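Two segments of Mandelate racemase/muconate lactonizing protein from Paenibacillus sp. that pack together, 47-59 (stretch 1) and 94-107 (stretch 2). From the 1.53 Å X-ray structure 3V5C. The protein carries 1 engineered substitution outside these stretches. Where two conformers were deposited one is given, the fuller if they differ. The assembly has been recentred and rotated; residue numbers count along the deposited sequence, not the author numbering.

Stretch 1 (47-59) IARITIDGQTGYG
Stretch 2, residues 94-107: QLEYPVLDWLGQRQ

Two glycines let the helix lie almost on the backbone of a strand. Gly-57 CA sits 4.0 Å from Trp-102 CA, and Gly-59 CA sits 4.2 Å from Pro-98 CA. A CB on Gly-57 would clash with Pro-98 O and Trp-102 N; one on Gly-59 would clash with Tyr-97 CB and Pro-98 N.

Stretch 1 is a beta hairpin. Strands 47-52 and 55-59 pair antiparallel, Ala-48 with Gly-59 and Ile-50 with Gly-57, and join through a type I' turn from Ile-52 to Gln-55. Asp-53 (phi/psi 46/48) and Gly-54 (71/12) occupy its corners. Stretch 2 is helical, kinked near Tyr-97 and Pro-98. Its axis passes 5.6 Å from that of strand 55-59 at 134°, and 7.9 Å from that of strand 47-52 at 50°.

Ala-48, Ile-50 and Ile-52 point toward the helix. Ile-50 (chi1 t, chi2 t) places CG2 3.6 Å from Pro-98 CB and CD1 4.0 Å from Val-99 CG2. Small Ala-48 brings CB 3.9 Å from Pro-98 CG. The proline ring gives both a compact apolar surface.

Trp-102 (chi1 t, chi2 94°) buries the most area. Ile-52 CB lies over one face of Trp-102, 3.7 Å from the centroid of its five-membered ring. Trp-102 NE1 makes two weak hydrogen bonds, to Ile-52 O and Gln-55 O, each at 3.0 Å.

Asp-101 (chi1 t) points toward the strand. Asp-101 OD2 accepts a nearly straight hydrogen bond from Tyr-58 N at 2.8 Å. The CA-to-CB bond of Tyr-58 points away from the helix, and Tyr-58 OH accepts from Arg-49 NH2 at 2.9 Å.

At the turn, Arg-106 (chi1 t, chi2 p, chi3 p) reaches Asp-53 (chi1 t). Arg-106 NH1 and Asp-53 OD2 form a salt bridge at 2.9 Å. Arg-106 NH2 also donates to Asp-53 O at 3.0 Å. Nearby, one water bridges Gln-55 NE2 (2.9 Å) and Gln-105 OE1 (3.0 Å).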

# COMPACT_ATOMS: atom_id res chain seq x y z
N ILE A 47 -2.18 8.83 13.79
CA ILE A 47 -3.35 8.06 14.17
C ILE A 47 -4.39 8.98 14.81
O ILE A 47 -4.03 9.92 15.52
CB ILE A 47 -2.95 6.96 15.18
CG1 ILE A 47 -2.13 5.87 14.48
CG2 ILE A 47 -4.17 6.37 15.90
CD1 ILE A 47 -2.92 5.04 13.52
N ALA A 48 -5.66 8.71 14.54
CA ALA A 48 -6.72 9.33 15.32
C ALA A 48 -7.51 8.25 16.05
O ALA A 48 -7.68 7.13 15.56
CB ALA A 48 -7.65 10.15 14.43
N ARG A 49 -8.03 8.62 17.21
CA ARG A 49 -8.93 7.80 17.98
C ARG A 49 -10.26 8.56 18.02
O ARG A 49 -10.32 9.70 18.47
CB ARG A 49 -8.36 7.63 19.40
CG ARG A 49 -9.24 6.87 20.38
CD ARG A 49 -8.42 6.44 21.61
NE ARG A 49 -8.12 7.55 22.52
CZ ARG A 49 -7.18 7.50 23.47
NH1 ARG A 49 -6.99 8.54 24.28
NH2 ARG A 49 -6.43 6.42 23.62
N ILE A 50 -11.32 7.94 17.51
CA ILE A 50 -12.64 8.59 17.53
C ILE A 50 -13.53 7.89 18.55
O ILE A 50 -13.46 6.67 18.71
CB ILE A 50 -13.29 8.60 16.12
CG1 ILE A 50 -14.51 9.53 16.05
CG2 ILE A 50 -13.66 7.17 15.66
CD1 ILE A 50 -14.99 9.79 14.62
N THR A 51 -14.36 8.65 19.25
CA THR A 51 -15.31 8.04 20.18
C THR A 51 -16.71 8.40 19.71
O THR A 51 -17.02 9.58 19.56
CB THR A 51 -15.12 8.59 21.61
OG1 THR A 51 -13.77 8.36 22.05
CG2 THR A 51 -16.09 7.89 22.56
N ILE A 52 -17.52 7.38 19.48
CA ILE A 52 -18.90 7.54 19.05
C ILE A 52 -19.74 6.66 19.96
O ILE A 52 -19.43 5.48 20.16
CB ILE A 52 -19.10 7.09 17.58
CG1 ILE A 52 -18.31 7.99 16.63
CG2 ILE A 52 -20.60 7.08 17.21
CD1 ILE A 52 -18.10 7.36 15.25
N ASP A 53 -20.79 7.24 20.53
CA ASP A 53 -21.68 6.48 21.42
C ASP A 53 -20.88 5.64 22.43
O ASP A 53 -21.15 4.45 22.61
CB ASP A 53 -22.60 5.57 20.60
CG ASP A 53 -23.71 4.96 21.43
OD1 ASP A 53 -24.24 5.68 22.30
OD2 ASP A 53 -24.03 3.77 21.23
N GLY A 54 -19.90 6.26 23.07
CA GLY A 54 -19.16 5.62 24.15
C GLY A 54 -18.19 4.50 23.80
O GLY A 54 -17.71 3.78 24.68
N GLN A 55 -17.92 4.33 22.51
CA GLN A 55 -17.00 3.31 22.02
C GLN A 55 -15.92 3.99 21.19
O GLN A 55 -16.18 4.99 20.53
CB GLN A 55 -17.75 2.28 21.18
CG GLN A 55 -16.90 1.45 20.22
CD GLN A 55 -16.19 0.29 20.89
OE1 GLN A 55 -16.82 -0.54 21.56
NE2 GLN A 55 -14.88 0.22 20.71
N THR A 56 -14.71 3.44 21.22
CA THR A 56 -13.60 3.99 20.41
C THR A 56 -13.27 3.20 19.14
O THR A 56 -13.44 1.98 19.07
CB THR A 56 -12.29 4.10 21.22
OG1 THR A 56 -11.91 2.80 21.71
CG2 THR A 56 -12.43 5.07 22.38
N GLY A 57 -12.79 3.91 18.14
CA GLY A 57 -12.19 3.28 16.97
C GLY A 57 -10.90 4.01 16.68
O GLY A 57 -10.79 5.21 16.96
N TYR A 58 -9.92 3.30 16.13
CA TYR A 58 -8.60 3.83 15.86
C TYR A 58 -8.27 3.71 14.37
O TYR A 58 -8.65 2.73 13.72
CB TYR A 58 -7.56 2.98 16.59
CG TYR A 58 -7.36 3.25 18.07
CD1 TYR A 58 -6.35 4.12 18.49
CD2 TYR A 58 -8.11 2.59 19.04
CE1 TYR A 58 -6.12 4.35 19.83
CE2 TYR A 58 -7.88 2.83 20.41
CZ TYR A 58 -6.89 3.71 20.79
OH TYR A 58 -6.63 3.96 22.12
N GLY A 59 -7.52 4.66 13.83
CA GLY A 59 -6.98 4.47 12.49
C GLY A 59 -6.09 5.58 11.99
O GLY A 59 -5.95 6.61 12.63
N GLN A 94 -9.34 12.21 6.87
CA GLN A 94 -9.24 12.51 8.28
C GLN A 94 -9.80 11.39 9.15
O GLN A 94 -9.25 11.08 10.20
CB GLN A 94 -10.02 13.79 8.59
CG GLN A 94 -9.45 15.05 7.94
CD GLN A 94 -9.91 15.26 6.51
OE1 GLN A 94 -10.73 14.51 5.97
NE2 GLN A 94 -9.38 16.31 5.88
N LEU A 95 -10.90 10.77 8.70
CA LEU A 95 -11.63 9.89 9.60
C LEU A 95 -12.10 8.54 9.07
O LEU A 95 -12.67 7.76 9.83
CB LEU A 95 -12.86 10.64 10.17
CG LEU A 95 -12.62 11.83 11.10
CD1 LEU A 95 -13.99 12.45 11.46
CD2 LEU A 95 -11.86 11.39 12.34
N GLU A 96 -11.85 8.22 7.81
CA GLU A 96 -12.41 6.97 7.28
C GLU A 96 -11.88 5.77 8.07
O GLU A 96 -12.62 4.82 8.33
CB GLU A 96 -12.13 6.76 5.80
CG GLU A 96 -10.67 6.57 5.42
CD GLU A 96 -10.49 6.53 3.91
OE1 GLU A 96 -9.34 6.61 3.48
OE2 GLU A 96 -11.50 6.40 3.19
N TYR A 97 -10.61 5.80 8.44
CA TYR A 97 -10.06 4.64 9.11
C TYR A 97 -10.57 4.49 10.54
O TYR A 97 -11.08 3.43 10.89
CB TYR A 97 -8.52 4.59 8.99
CG TYR A 97 -8.05 4.19 7.60
CD1 TYR A 97 -8.33 2.91 7.10
CD2 TYR A 97 -7.36 5.07 6.77
CE1 TYR A 97 -7.94 2.50 5.85
CE2 TYR A 97 -6.95 4.66 5.49
CZ TYR A 97 -7.26 3.37 5.04
OH TYR A 97 -6.86 2.92 3.80
N PRO A 98 -10.46 5.54 11.37
CA PRO A 98 -11.10 5.40 12.69
C PRO A 98 -12.60 5.06 12.60
O PRO A 98 -13.10 4.33 13.45
CB PRO A 98 -10.90 6.78 13.33
CG PRO A 98 -9.77 7.43 12.55
CD PRO A 98 -9.80 6.85 11.17
N VAL A 99 -13.32 5.61 11.62
CA VAL A 99 -14.75 5.30 11.52
C VAL A 99 -15.01 3.85 11.11
O VAL A 99 -15.87 3.16 11.68
CB VAL A 99 -15.47 6.29 10.56
CG1 VAL A 99 -16.83 5.74 10.14
CG2 VAL A 99 -15.64 7.62 11.27
N LEU A 100 -14.25 3.36 10.15
CA LEU A 100 -14.40 1.97 9.76
C LEU A 100 -14.03 1.04 10.92
O LEU A 100 -14.67 0.01 11.13
CB LEU A 100 -13.59 1.67 8.49
CG LEU A 100 -14.18 2.24 7.21
CD1 LEU A 100 -13.15 2.17 6.10
CD2 LEU A 100 -15.43 1.47 6.81
N ASP A 101 -12.97 1.37 11.65
CA ASP A 101 -12.59 0.55 12.79
C ASP A 101 -13.71 0.57 13.82
O ASP A 101 -14.06 -0.45 14.39
CB ASP A 101 -11.31 1.09 13.43
CG ASP A 101 -10.76 0.15 14.50
OD1 ASP A 101 -10.67 -1.06 14.23
OD2 ASP A 101 -10.45 0.61 15.61
N TRP A 102 -14.28 1.76 14.02
CA TRP A 102 -15.36 1.94 15.00
C TRP A 102 -16.53 1.03 14.63
O TRP A 102 -17.05 0.31 15.50
CB TRP A 102 -15.81 3.40 15.10
CG TRP A 102 -16.82 3.59 16.20
CD1 TRP A 102 -16.57 3.97 17.47
CD2 TRP A 102 -18.24 3.38 16.10
NE1 TRP A 102 -17.75 4.01 18.20
CE2 TRP A 102 -18.79 3.65 17.37
CE3 TRP A 102 -19.10 2.99 15.06
CZ2 TRP A 102 -20.16 3.57 17.63
CZ3 TRP A 102 -20.46 2.89 15.32
CH2 TRP A 102 -20.98 3.18 16.60
N LEU A 103 -16.95 1.08 13.37
CA LEU A 103 -18.08 0.26 12.90
C LEU A 103 -17.79 -1.21 13.13
O LEU A 103 -18.66 -1.97 13.57
CB LEU A 103 -18.41 0.54 11.42
CG LEU A 103 -19.10 1.87 11.08
CD1 LEU A 103 -19.09 2.10 9.56
CD2 LEU A 103 -20.53 1.90 11.61
N GLY A 104 -16.55 -1.63 12.86
CA GLY A 104 -16.13 -2.99 13.13
C GLY A 104 -16.22 -3.34 14.61
O GLY A 104 -16.73 -4.40 14.97
N GLN A 105 -15.77 -2.44 15.48
CA GLN A 105 -15.86 -2.69 16.93
C GLN A 105 -17.32 -2.82 17.38
O GLN A 105 -17.66 -3.74 18.13
CB GLN A 105 -15.15 -1.61 17.75
CG GLN A 105 -13.68 -1.36 17.38
CD GLN A 105 -12.80 -2.60 17.50
OE1 GLN A 105 -12.95 -3.42 18.42
NE2 GLN A 105 -11.88 -2.74 16.56
N ARG A 106 -18.16 -1.90 16.91
CA ARG A 106 -19.56 -1.83 17.34
C ARG A 106 -20.33 -3.07 16.88
O ARG A 106 -21.09 -3.67 17.66
CB ARG A 106 -20.20 -0.55 16.80
CG ARG A 106 -21.72 -0.39 17.05
CD ARG A 106 -22.13 -0.69 18.49
NE ARG A 106 -21.54 0.17 19.52
CZ ARG A 106 -22.03 1.35 19.90
NH1 ARG A 106 -23.09 1.86 19.30
NH2 ARG A 106 -21.43 2.03 20.86
N GLN A 107 -20.12 -3.46 15.63
CA GLN A 107 -20.83 -4.60 15.04
C GLN A 107 -20.15 -5.94 15.30
O GLN A 107 -20.72 -7.00 15.01
CB GLN A 107 -21.00 -4.41 13.53
CG GLN A 107 -21.86 -3.24 13.08
CD GLN A 107 -22.03 -3.22 11.56
OE1 GLN A 107 -22.41 -4.22 10.95
NE2 GLN A 107 -21.74 -2.08 10.95
O HOH W 1 -13.39 -2.22 21.14